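Prephenate dehydrogenase (Aquifex aeolicus, PDB 2G5C) catalyses the NAD-dependent oxidative decarboxylation of prephenate to 3-(4-hydroxyphenyl)pyruvate, a step on the route to L-tyrosine. Local coordinates at the interface of chains A and B. Numbering follows the deposited sequence. Chains: chain A/B, prephenate dehydrogenase.

Contact 1: the interface of chains A and B. Residues chain A 215, 217-218; chain B 218, 221-222.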
loop_
_atom_site.group_PDB
_atom_site.type_symbol
_atom_site.label_atom_id
_atom_site.label_comp_id
_atom_site.label_asym_id
_atom_site.label_seq_id
_atom_site.Cartn_x
_atom_site.Cartn_y
_atom_site.Cartn_z
ATOM N N GLY A 215 -8.392 -3.692 -1.577
ATOM C CA GLY A 215 -7.322 -2.760 -1.882
ATOM C C GLY A 215 -6.797 -2.065 -0.644
ATOM O O GLY A 215 -5.738 -1.433 -0.667
ATOM N N LYS A 217 -5.737 -3.531 2.037
ATOM C CA LYS A 217 -4.593 -4.248 2.593
ATOM C C LYS A 217 -3.275 -3.576 2.205
ATOM O O LYS A 217 -2.309 -3.612 2.969
ATOM C CB LYS A 217 -4.588 -5.722 2.149
ATOM C CG LYS A 217 -4.383 -5.963 0.657
ATOM C CD LYS A 217 -5.620 -5.627 -0.163
ATOM C CE LYS A 217 -5.401 -5.956 -1.631
ATOM N NZ LYS A 217 -6.605 -5.670 -2.459
ATOM N N ASP A 218 -3.240 -2.955 1.028
ATOM C CA ASP A 218 -2.034 -2.262 0.580
ATOM C C ASP A 218 -1.576 -1.274 1.648
ATOM O O ASP A 218 -0.378 -1.061 1.829
ATOM C CB ASP A 218 -2.285 -1.496 -0.727
ATOM C CG ASP A 218 -2.255 -2.394 -1.956
ATOM O OD1 ASP A 218 -2.187 -1.853 -3.084
ATOM O OD2 ASP A 218 -2.301 -3.632 -1.802
ATOM N N ASP B 218 4.023 -0.348 -2.337
ATOM C CA ASP B 218 2.996 -1.233 -1.786
ATOM C C ASP B 218 1.656 -0.510 -1.785
ATOM O O ASP B 218 0.631 -1.072 -2.174
ATOM C CB ASP B 218 3.355 -1.639 -0.353
ATOM C CG ASP B 218 4.570 -2.551 -0.285
ATOM O OD1 ASP B 218 5.052 -2.825 0.838
ATOM O OD2 ASP B 218 5.043 -3.000 -1.350
ATOM N N ARG B 221 0.382 -0.122 -5.672
ATOM C CA ARG B 221 0.352 -1.232 -6.614
ATOM C C ARG B 221 -0.987 -1.281 -7.353
ATOM O O ARG B 221 -1.039 -1.623 -8.533
ATOM C CB ARG B 221 0.595 -2.548 -5.879
ATOM C CG ARG B 221 0.602 -3.775 -6.772
ATOM C CD ARG B 221 0.668 -5.039 -5.929
ATOM N NE ARG B 221 -0.415 -5.086 -4.945
ATOM C CZ ARG B 221 -1.707 -5.194 -5.252
ATOM N NH1 ARG B 221 -2.090 -5.272 -6.519
ATOM N NH2 ARG B 221 -2.618 -5.213 -4.288
ATOM N N ILE B 222 -2.066 -0.918 -6.666
ATOM C CA ILE B 222 -3.379 -0.948 -7.304
ATOM C C ILE B 222 -3.569 0.181 -8.308
ATOM O O ILE B 222 -4.567 0.209 -9.019
ATOM C CB ILE B 222 -4.537 -0.901 -6.269
ATOM C CG1 ILE B 222 -4.365 0.294 -5.331
ATOM C CG2 ILE B 222 -4.593 -2.206 -5.487
ATOM C CD1 ILE B 222 -5.369 0.320 -4.187
#
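A:Asp218 and B:Arg221 form a salt bridge between the two copies of the enzyme. The guanidinium nitrogen B:Arg221 NH2 gives a hydrogen bond to the carboxylate oxygen A:Asp218 OD2 at 3.0 Å, using that oxygen's syn lone pair. The fit is imperfect: the angle at the hydrogen is 137°, and OD2 is tilted from the guanidinium plane. Carboxylate and guanidinium planes stand nearly perpendicular, 84° apart, so the groups meet through one nitrogen rather than as a flat two-pronged pair. Arginine suits the place because its long chain leaves the backbone with CG anti to the backbone N (chi1 -179°) and then bends at chi3, bringing the charged end across to the acid. A:Lys217 crosses B:Arg221 at about a right angle, its CE in plane at the guanidinium edge, 3.9 Å from B:Arg221 NH2. A:Lys217 NZ is 4.4 Å from B:Arg221 NH2, a like-charge neighbour whose repulsion the aspartate may soften. The second carboxylate oxygen, A:Asp218 OD1, rests 3.4 Å from the methyl CG2 of B:Ile222. A:Asp218 OD1 also lies 3.1 Å from the backbone O of B:Asp218, a doubtful approach of two acceptors. An alanine in place of A:Asp218 would probably leave the B:Arg221 guanidinium without its mate, free to turn, with less negative charge to offset the nearby lysine. In the fold, 3-10 helix 216-218 of chain A faces chain B's helix 214-220 and the short helix 221-224, in the family's dimerization region.

Contact 2: the interface of chains A and B. Residues chain A 186, 247-248, 251, 270, 274; chain B 193, 196-197, 200.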
loop_
_atom_site.group_PDB
_atom_site.type_symbol
_atom_site.label_atom_id
_atom_site.label_comp_id
_atom_site.label_asym_id
_atom_site.label_seq_id
_atom_site.Cartn_x
_atom_site.Cartn_y
_atom_site.Cartn_z
ATOM N N LEU A 186 4.381 11.451 3.269
ATOM C CA LEU A 186 3.024 11.635 2.754
ATOM C C LEU A 186 2.278 10.303 2.685
ATOM O O LEU A 186 1.145 10.197 3.155
ATOM C CB LEU A 186 3.070 12.293 1.368
ATOM C CG LEU A 186 1.779 12.264 0.547
ATOM C CD1 LEU A 186 0.670 13.021 1.278
ATOM C CD2 LEU A 186 2.049 12.868 -0.834
ATOM N N GLY A 247 -0.171 19.054 -1.719
ATOM C CA GLY A 247 0.049 18.650 -3.095
ATOM C C GLY A 247 -0.841 17.462 -3.410
ATOM O O GLY A 247 -1.475 17.397 -4.469
ATOM N N PHE A 248 -0.892 16.525 -2.467
ATOM C CA PHE A 248 -1.699 15.323 -2.601
ATOM C C PHE A 248 -3.189 15.657 -2.709
ATOM O O PHE A 248 -3.902 15.090 -3.541
ATOM C CB PHE A 248 -1.469 14.397 -1.392
ATOM C CG PHE A 248 -2.461 13.268 -1.300
ATOM C CD1 PHE A 248 -2.385 12.183 -2.169
ATOM C CD2 PHE A 248 -3.501 13.315 -0.376
ATOM C CE1 PHE A 248 -3.339 11.157 -2.121
ATOM C CE2 PHE A 248 -4.463 12.298 -0.314
ATOM C CZ PHE A 248 -4.383 11.214 -1.190
ATOM N N SER A 251 -4.118 16.728 -6.156
ATOM C CA SER A 251 -4.282 15.619 -7.096
ATOM C C SER A 251 -5.581 14.849 -6.847
ATOM O O SER A 251 -6.278 14.474 -7.791
ATOM C CB SER A 251 -3.097 14.652 -7.013
ATOM O OG SER A 251 -1.946 15.188 -7.639
ATOM N N TYR A 270 -6.645 10.338 -17.032
ATOM C CA TYR A 270 -5.988 10.600 -15.762
ATOM C C TYR A 270 -5.433 9.290 -15.214
ATOM O O TYR A 270 -4.279 9.211 -14.768
ATOM C CB TYR A 270 -7.008 11.184 -14.777
ATOM C CG TYR A 270 -6.487 11.453 -13.382
ATOM C CD1 TYR A 270 -6.164 12.748 -12.972
ATOM C CD2 TYR A 270 -6.357 10.417 -12.456
ATOM C CE1 TYR A 270 -5.730 13.004 -11.668
ATOM C CE2 TYR A 270 -5.925 10.662 -11.157
ATOM C CZ TYR A 270 -5.618 11.956 -10.767
ATOM O OH TYR A 270 -5.236 12.197 -9.470
ATOM N N VAL A 274 -1.361 7.781 -14.771
ATOM C CA VAL A 274 -0.883 7.278 -13.501
ATOM C C VAL A 274 -0.451 5.815 -13.629
ATOM O O VAL A 274 0.554 5.410 -13.052
ATOM C CB VAL A 274 -1.972 7.411 -12.422
ATOM C CG1 VAL A 274 -1.675 6.489 -11.256
ATOM C CG2 VAL A 274 -2.036 8.854 -11.947
ATOM N N ALA B 193 -4.171 9.024 -6.947
ATOM C CA ALA B 193 -3.786 10.388 -6.623
ATOM C C ALA B 193 -2.371 10.482 -6.047
ATOM O O ALA B 193 -1.678 11.464 -6.275
ATOM C CB ALA B 193 -4.797 10.999 -5.650
ATOM N N ASP B 196 -0.199 10.503 -8.939
ATOM C CA ASP B 196 -0.352 11.771 -9.635
ATOM C C ASP B 196 0.386 12.891 -8.902
ATOM O O ASP B 196 0.879 13.831 -9.521
ATOM C CB ASP B 196 -1.828 12.138 -9.766
ATOM C CG ASP B 196 -2.039 13.301 -10.709
ATOM O OD1 ASP B 196 -1.753 13.134 -11.918
ATOM O OD2 ASP B 196 -2.470 14.375 -10.246
ATOM N N THR B 197 0.454 12.788 -7.578
ATOM C CA THR B 197 1.148 13.781 -6.765
ATOM C C THR B 197 2.625 13.881 -7.127
ATOM O O THR B 197 3.166 14.978 -7.221
ATOM C CB THR B 197 1.038 13.449 -5.264
ATOM O OG1 THR B 197 -0.331 13.530 -4.858
ATOM C CG2 THR B 197 1.860 14.420 -4.441
ATOM N N HIS B 200 3.223 16.051 -10.243
ATOM C CA HIS B 200 3.158 17.486 -10.007
ATOM C C HIS B 200 4.179 18.051 -9.031
ATOM O O HIS B 200 4.547 19.223 -9.126
ATOM C CB HIS B 200 1.749 17.849 -9.550
ATOM C CG HIS B 200 0.708 17.625 -10.599
ATOM N ND1 HIS B 200 0.667 18.354 -11.769
ATOM C CD2 HIS B 200 -0.311 16.738 -10.673
ATOM C CE1 HIS B 200 -0.335 17.925 -12.517
ATOM N NE2 HIS B 200 -0.943 16.945 -11.876
HETATM O O HOH W 1 -2.639 11.634 -14.374
#
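Helices 238-260 and 264-279 of chain A, with helix 173-201 at the margin, pack against the C-terminal part of helix 173-200 of chain B. A:Ser251 and B:Asp196 bury the most surface. The serine hydroxyl A:Ser251 OG donates a hydrogen bond to the carboxylate OD2 of B:Asp196 at 2.8 Å, reaching that oxygen on its anti side and 26° out of the carboxylate plane. Serine suits the spot because it is short enough to let the helices come close while still supplying a donor to the acid. B:Asp196 has CG anti to the backbone N (chi1 -169°), which projects the carboxylate toward the serine and past A:Tyr270. The imidazole of B:His200, one turn on, has OD2 at its edge and in its plane.

The tyrosine crosses the aspartate at about a right angle, its ring plane turned 38° from the carboxylate. The phenol oxygen A:Tyr270 OH lies 3.4 Å from B:Asp196 CB, a packing contact. A:Val274 adds its CG2 at 3.9 Å from B:Asp196 CB.

On either side of the aspartate in sequence, B:Ala193 and B:Thr197 face A:Phe248. B:Thr197 OG1 donates to the backbone O of B:Ala193 at 2.8 Å, a bond within its own helix that satisfies the hydroxyl and fixes its rotation. The same B:Thr197 OG1 approaches the phenylalanine, the side chains crossing obliquely, 3.6 Å from A:Phe248 CD1. The threonine's methyl, B:Thr197 CG2, meets A:Leu186 CD2 tip to tip at 3.9 Å. The small B:Ala193 admits the phenyl ring, with A:Phe248 CE1 3.8 Å from B:Ala193 CB.

At the tyrosine end a water joins the chains: it hydrogen-bonds to the backbone O of A:Tyr270 and to B:Asp196 OD1, each at 3.0 Å, while sitting over the rim of the tyrosine ring.

The C-alpha centres of contact 1 and contact 2 are about 16 Å apart. They share no residue, but both belong to the same two-fold interface, and each has a twin with the chains exchanged. Contact 1 lies close to the symmetry axis, since residue 218 of one copy meets residue 218 of the other, and it uses short helical segments. Contact 2 lies on long helices, which may spread the association away from the axis. Together they tie the copies both near the axis and along their helices, as expected of a dimerization region that leaves the nucleotide-binding domains at the outer ends.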